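Local coordinates for penicillin-binding protein 2 (Pbp2) (Helicobacter pylori, PDB 5LP5), which probably cross-links peptidoglycan as a penicillin-binding transpeptidase of cell wall elongation, and forms a complex with the shape-determining protein MreC, at residues A[54-59]-A[63-68]; A[151-156]-A[190-195]. All blocks are in the same frame, centred on the assembly; numbering follows the deposited sequence.

Overall arrangement
Followed from the N terminus, the chain first folds back on itself at contact 1, where three intervening residues close the short hairpin of strands 56-57 and 63-76. Contact 2 opens only after that hairpin is complete, so the two lie in series, neither nested nor crossed. It closes a longer loop of 33 residues, bringing the end of strand 144-152 to helix 190-194. Strands 63-76 and 144-152 are neighbours in one sheet, and the contact centres lie about 8 Å apart. Hydrogen bonds also join the two contacts: Arg-151 NH1 reaches Gly-54 O, and Tyr-152 N pairs with Thr-66 O. All four segments belong to the dimerisation domain of the penicillin-binding protein.

Contact 1: A[54-59]-A[63-68]; sequences GNITDR and FLATNE
Ile-56 and Ala-65 face each other as an antiparallel hydrogen-bonded pair, their side chains on the same face of the hairpin, with Ile-56 CB 3.6 Å from Ala-65 CB. The isoleucine's CG1 lies beside its own backbone N (chi1 -62°), which lets CD1 also lean against that methyl. Between the two backbones, Ile-56 N donates to Ala-65 O at 2.9 Å, while Ile-56 O is gripped twice, by Leu-64 N at 3.0 Å and Ala-65 N at 3.2 Å. Two residues opposite one make a classic beta bulge. Beyond it, Leu-64 lays CD1 against the backbone of Asp-58. Ile-56 and Leu-64 both touch Leu-163 of helix 160-163, which carries the aliphatic packing beyond the hairpin.

On the other face, the Asn-55 amide stands almost upright to the Phe-63 ring, the planes 83° apart, and its ND2 meets the ring edge in plane at CE2, 3.5 Å away. The other end of the amide, OD1, accepts from Thr-66 OG1 at 3.1 Å; the hydroxyl sits above the carbonyl plane. That bond helps fix the amide's rotation, the ring edge being merely a van der Waals neighbour, and two N-H donors satisfy the bulged carbonyl.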
loop_
_atom_site.group_PDB
_atom_site.type_symbol
_atom_site.label_atom_id
_atom_site.label_comp_id
_atom_site.label_asym_id
_atom_site.label_seq_id
_atom_site.Cartn_x
_atom_site.Cartn_y
_atom_site.Cartn_z
ATOM N N GLY A 54 1.481 1.102 -7.589
ATOM C CA GLY A 54 1.194 -0.244 -8.115
ATOM C C GLY A 54 1.936 -1.385 -7.433
ATOM O O GLY A 54 3.060 -1.218 -6.957
ATOM N N ASN A 55 1.298 -2.552 -7.395
ATOM C CA ASN A 55 1.900 -3.743 -6.798
ATOM C C ASN A 55 2.899 -4.378 -7.743
ATOM O O ASN A 55 2.718 -4.343 -8.965
ATOM C CB ASN A 55 0.845 -4.798 -6.484
ATOM C CG ASN A 55 -0.032 -4.432 -5.313
ATOM O OD1 ASN A 55 0.321 -3.607 -4.475
ATOM N ND2 ASN A 55 -1.198 -5.060 -5.249
ATOM N N ILE A 56 3.934 -4.983 -7.167
ATOM C CA ILE A 56 4.877 -5.777 -7.945
ATOM C C ILE A 56 4.652 -7.264 -7.677
ATOM O O ILE A 56 4.675 -7.721 -6.523
ATOM C CB ILE A 56 6.358 -5.387 -7.681
ATOM C CG1 ILE A 56 6.592 -3.941 -8.089
ATOM C CG2 ILE A 56 7.315 -6.272 -8.481
ATOM C CD1 ILE A 56 7.955 -3.391 -7.717
ATOM N N THR A 57 4.453 -8.009 -8.764
ATOM C CA THR A 57 4.121 -9.424 -8.671
ATOM C C THR A 57 5.119 -10.328 -9.384
ATOM O O THR A 57 5.552 -10.066 -10.506
ATOM C CB THR A 57 2.689 -9.741 -9.186
ATOM O OG1 THR A 57 2.362 -8.927 -10.325
ATOM C CG2 THR A 57 1.695 -9.472 -8.113
ATOM N N ASP A 58 5.506 -11.360 -8.646
ATOM C CA ASP A 58 6.041 -12.643 -9.132
ATOM C C ASP A 58 5.356 -13.238 -10.389
ATOM O O ASP A 58 4.221 -12.918 -10.751
ATOM C CB ASP A 58 5.903 -13.598 -7.922
ATOM C CG ASP A 58 6.189 -15.026 -8.229
ATOM O OD1 ASP A 58 7.284 -15.497 -7.896
ATOM O OD2 ASP A 58 5.288 -15.696 -8.746
ATOM N N ARG A 59 6.078 -14.123 -11.046
ATOM C CA ARG A 59 5.576 -14.862 -12.210
ATOM C C ARG A 59 4.181 -15.437 -12.020
ATOM O O ARG A 59 3.391 -15.456 -12.949
ATOM C CB ARG A 59 6.542 -16.010 -12.468
ATOM C CG ARG A 59 6.235 -16.867 -13.648
ATOM C CD ARG A 59 7.420 -17.757 -13.945
ATOM N NE ARG A 59 7.393 -18.071 -15.362
ATOM C CZ ARG A 59 7.780 -17.253 -16.326
ATOM N NH1 ARG A 59 8.286 -16.057 -16.054
ATOM N NH2 ARG A 59 7.679 -17.649 -17.578
ATOM N N PHE A 63 2.985 -11.778 -4.113
ATOM C CA PHE A 63 3.392 -10.409 -3.799
ATOM C C PHE A 63 4.880 -10.287 -3.479
ATOM O O PHE A 63 5.393 -10.943 -2.562
ATOM C CB PHE A 63 2.610 -9.884 -2.597
ATOM C CG PHE A 63 1.184 -9.608 -2.896
ATOM C CD1 PHE A 63 0.217 -10.523 -2.582
ATOM C CD2 PHE A 63 0.813 -8.429 -3.510
ATOM C CE1 PHE A 63 -1.106 -10.275 -2.869
ATOM C CE2 PHE A 63 -0.510 -8.169 -3.802
ATOM C CZ PHE A 63 -1.471 -9.091 -3.478
ATOM N N LEU A 64 5.547 -9.409 -4.219
ATOM C CA LEU A 64 6.924 -9.038 -3.935
ATOM C C LEU A 64 6.993 -7.661 -3.293
ATOM O O LEU A 64 7.791 -7.443 -2.360
ATOM C CB LEU A 64 7.747 -9.061 -5.222
ATOM C CG LEU A 64 7.869 -10.440 -5.870
ATOM C CD1 LEU A 64 8.414 -10.354 -7.289
ATOM C CD2 LEU A 64 8.722 -11.346 -5.006
ATOM N N ALA A 65 6.152 -6.758 -3.807
ATOM C CA ALA A 65 6.065 -5.371 -3.343
ATOM C C ALA A 65 4.620 -4.895 -3.323
ATOM O O ALA A 65 3.877 -5.041 -4.300
ATOM C CB ALA A 65 6.898 -4.435 -4.218
ATOM N N THR A 66 4.245 -4.284 -2.209
ATOM C CA THR A 66 2.891 -3.845 -2.003
ATOM C C THR A 66 2.814 -2.634 -1.070
ATOM O O THR A 66 3.834 -2.078 -0.668
ATOM C CB THR A 66 2.050 -5.009 -1.465
ATOM O OG1 THR A 66 0.679 -4.659 -1.565
ATOM C CG2 THR A 66 2.397 -5.354 -0.029
ATOM N N ASN A 67 1.591 -2.238 -0.714
ATOM C CA ASN A 67 1.359 -1.082 0.173
ATOM C C ASN A 67 0.569 -1.459 1.447
ATOM O O ASN A 67 -0.298 -2.311 1.397
ATOM C CB ASN A 67 0.595 -0.020 -0.602
ATOM C CG ASN A 67 1.339 0.467 -1.827
ATOM O OD1 ASN A 67 2.568 0.575 -1.825
ATOM N ND2 ASN A 67 0.588 0.801 -2.877
ATOM N N GLU A 68 0.883 -0.821 2.572
ATOM C CA GLU A 68 0.186 -1.065 3.847
ATOM C C GLU A 68 -0.506 0.188 4.325
ATOM O O GLU A 68 0.107 1.250 4.408
ATOM C CB GLU A 68 1.131 -1.531 4.945
ATOM C CG GLU A 68 1.326 -3.029 4.961
ATOM C CD GLU A 68 1.996 -3.526 6.230
ATOM O OE1 GLU A 68 2.278 -2.708 7.137
ATOM O OE2 GLU A 68 2.215 -4.751 6.327
#

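Contact 2: A[151-156]-A[190-195]; sequences RYYPNN and GIEKEY
Glu-192 reaches from its helix to meet Arg-151 and Tyr-153, which approach from the opposite direction, and within this contact its OE2 receives most of the bonds. The ionic part is a salt bridge with Arg-151. The guanidinium comes side-on, presenting NE and NH2 to the same atom: NE lies 2.8 Å from Glu-192 OE2 with an N-H...O angle of 160°, and NH2 stands 3.1 Å from OE2 along a more bent path. OE2 lies in the guanidinium plane and receives NE on its syn lone pair. With both nitrogens directed at OE2 and the planes 51° apart, this is not the flat, two-oxygen fork; NH2 makes only a weak bond to Glu-192 OE1. That second oxygen also has a salt-bridge partner in Arg-53, while Arg-151 NH1 bonds to Gly-54 O and Asn-67 OD1.

An uncharged donor, Tyr-153, adds a hydrogen bond from its OH to Glu-192 OE2 at 2.7 Å. It arrives on the anti side, 33° out of the carboxylate plane, with the ring nearly perpendicular to the carboxylate. OE2 therefore accepts from three donor atoms on two residues, approached from both its syn and anti sides. A bend at chi2 of Glu-192 helps bring the carboxylate into this grip.

Although the three residues are buried, the charges of Arg-151 and Arg-53 and the donors round OE2 would probably favour the ionised carboxylate. Carbon contacts add little across the contact, though Arg-151 and Glu-192 both pack against Ile-56. The result is typical of a buried salt-bridge network, here pinning helix 190-194 to the end of strand 144-152 and the turn that follows, in the dimerisation domain of the penicillin-binding protein.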
loop_
_atom_site.group_PDB
_atom_site.type_symbol
_atom_site.label_atom_id
_atom_site.label_comp_id
_atom_site.label_asym_id
_atom_site.label_seq_id
_atom_site.Cartn_x
_atom_site.Cartn_y
_atom_site.Cartn_z
ATOM N N ARG A 151 5.077 1.743 1.800
ATOM C CA ARG A 151 5.470 0.627 0.957
ATOM C C ARG A 151 5.844 -0.538 1.855
ATOM O O ARG A 151 6.297 -0.360 2.997
ATOM C CB ARG A 151 6.652 1.022 0.065
ATOM C CG ARG A 151 6.888 0.128 -1.156
ATOM C CD ARG A 151 5.767 0.265 -2.189
ATOM N NE ARG A 151 6.145 -0.217 -3.528
ATOM C CZ ARG A 151 5.278 -0.503 -4.501
ATOM N NH1 ARG A 151 3.975 -0.340 -4.312
ATOM N NH2 ARG A 151 5.704 -0.952 -5.677
ATOM N N TYR A 152 5.641 -1.742 1.337
ATOM C CA TYR A 152 5.901 -2.967 2.094
ATOM C C TYR A 152 6.380 -4.112 1.201
ATOM O O TYR A 152 5.740 -4.459 0.217
ATOM C CB TYR A 152 4.642 -3.387 2.850
ATOM C CG TYR A 152 4.832 -4.612 3.715
ATOM C CD1 TYR A 152 5.647 -4.579 4.853
ATOM C CD2 TYR A 152 4.210 -5.802 3.390
ATOM C CE1 TYR A 152 5.834 -5.708 5.633
ATOM C CE2 TYR A 152 4.370 -6.928 4.168
ATOM C CZ TYR A 152 5.181 -6.884 5.282
ATOM O OH TYR A 152 5.338 -8.030 6.022
ATOM N N TYR A 153 7.506 -4.703 1.581
ATOM C CA TYR A 153 8.120 -5.811 0.856
ATOM C C TYR A 153 7.964 -7.045 1.744
ATOM O O TYR A 153 8.700 -7.224 2.716
ATOM C CB TYR A 153 9.593 -5.484 0.531
ATOM C CG TYR A 153 9.725 -4.180 -0.238
ATOM C CD1 TYR A 153 9.742 -4.167 -1.614
ATOM C CD2 TYR A 153 9.771 -2.947 0.424
ATOM C CE1 TYR A 153 9.834 -2.971 -2.323
ATOM C CE2 TYR A 153 9.857 -1.749 -0.278
ATOM C CZ TYR A 153 9.887 -1.771 -1.647
ATOM O OH TYR A 153 9.965 -0.611 -2.357
ATOM N N PRO A 154 6.961 -7.882 1.435
ATOM C CA PRO A 154 6.625 -9.024 2.272
ATOM C C PRO A 154 7.794 -9.944 2.516
ATOM O O PRO A 154 7.981 -10.415 3.640
ATOM C CB PRO A 154 5.548 -9.769 1.482
ATOM C CG PRO A 154 5.405 -9.069 0.198
ATOM C CD PRO A 154 6.027 -7.727 0.314
ATOM N N ASN A 155 8.596 -10.189 1.491
ATOM C CA ASN A 155 9.695 -11.145 1.649
ATOM C C ASN A 155 11.002 -10.538 2.147
ATOM O O ASN A 155 12.025 -11.205 2.179
ATOM C CB ASN A 155 9.919 -11.890 0.342
ATOM C CG ASN A 155 8.680 -12.589 -0.118
ATOM O OD1 ASN A 155 8.503 -13.775 0.117
ATOM N ND2 ASN A 155 7.805 -11.855 -0.745
ATOM N N ASN A 156 10.959 -9.280 2.551
ATOM C CA ASN A 156 12.126 -8.597 3.092
ATOM C C ASN A 156 13.323 -8.462 2.158
ATOM O O ASN A 156 13.355 -7.530 1.350
ATOM C CB ASN A 156 12.520 -9.218 4.429
ATOM C CG ASN A 156 11.507 -8.909 5.502
ATOM O OD1 ASN A 156 11.370 -7.772 5.949
ATOM N ND2 ASN A 156 10.750 -9.903 5.868
ATOM N N GLY A 190 16.756 -0.133 -8.615
ATOM C CA GLY A 190 16.167 -1.275 -9.300
ATOM C C GLY A 190 14.832 -1.032 -9.977
ATOM O O GLY A 190 14.587 0.050 -10.530
ATOM N N ILE A 191 13.973 -2.049 -9.931
ATOM C CA ILE A 191 12.680 -2.032 -10.625
ATOM C C ILE A 191 11.784 -0.885 -10.166
ATOM O O ILE A 191 11.096 -0.275 -10.983
ATOM C CB ILE A 191 11.957 -3.391 -10.461
ATOM C CG1 ILE A 191 12.661 -4.452 -11.299
ATOM C CG2 ILE A 191 10.491 -3.326 -10.863
ATOM C CD1 ILE A 191 12.463 -4.335 -12.787
ATOM N N GLU A 192 11.786 -0.588 -8.871
ATOM C CA GLU A 192 10.988 0.524 -8.368
ATOM C C GLU A 192 11.379 1.797 -9.091
ATOM O O GLU A 192 10.552 2.670 -9.321
ATOM C CB GLU A 192 11.219 0.725 -6.885
ATOM C CG GLU A 192 10.619 -0.346 -5.999
ATOM C CD GLU A 192 9.134 -0.142 -5.710
ATOM O OE1 GLU A 192 8.456 0.518 -6.537
ATOM O OE2 GLU A 192 8.641 -0.652 -4.656
ATOM N N LYS A 193 12.663 1.912 -9.414
ATOM C CA LYS A 193 13.152 3.060 -10.140
ATOM C C LYS A 193 12.928 2.900 -11.641
ATOM O O LYS A 193 12.387 3.781 -12.277
ATOM C CB LYS A 193 14.625 3.285 -9.864
ATOM C CG LYS A 193 15.050 4.662 -10.310
ATOM C CD LYS A 193 16.531 4.851 -10.391
ATOM C CE LYS A 193 16.801 6.061 -11.268
ATOM N NZ LYS A 193 18.216 6.473 -11.178
ATOM N N GLU A 194 13.334 1.771 -12.206
ATOM C CA GLU A 194 13.244 1.585 -13.650
ATOM C C GLU A 194 11.794 1.776 -14.124
ATOM O O GLU A 194 11.548 2.416 -15.145
ATOM C CB GLU A 194 13.801 0.213 -14.057
ATOM C CG GLU A 194 13.827 -0.071 -15.564
ATOM C CD GLU A 194 14.994 0.527 -16.311
ATOM O OE1 GLU A 194 15.944 1.015 -15.680
ATOM O OE2 GLU A 194 14.975 0.478 -17.549
ATOM N N TYR A 195 10.835 1.265 -13.364
ATOM C CA TYR A 195 9.443 1.319 -13.785
ATOM C C TYR A 195 8.634 2.274 -12.922
ATOM O O TYR A 195 7.446 2.035 -12.664
ATOM C CB TYR A 195 8.838 -0.099 -13.812
ATOM C CG TYR A 195 9.352 -0.944 -14.975
ATOM C CD1 TYR A 195 10.341 -1.902 -14.785
ATOM C CD2 TYR A 195 8.857 -0.756 -16.270
ATOM C CE1 TYR A 195 10.813 -2.650 -15.846
ATOM C CE2 TYR A 195 9.320 -1.508 -17.321
ATOM C CZ TYR A 195 10.300 -2.448 -17.106
ATOM O OH TYR A 195 10.773 -3.208 -18.156
#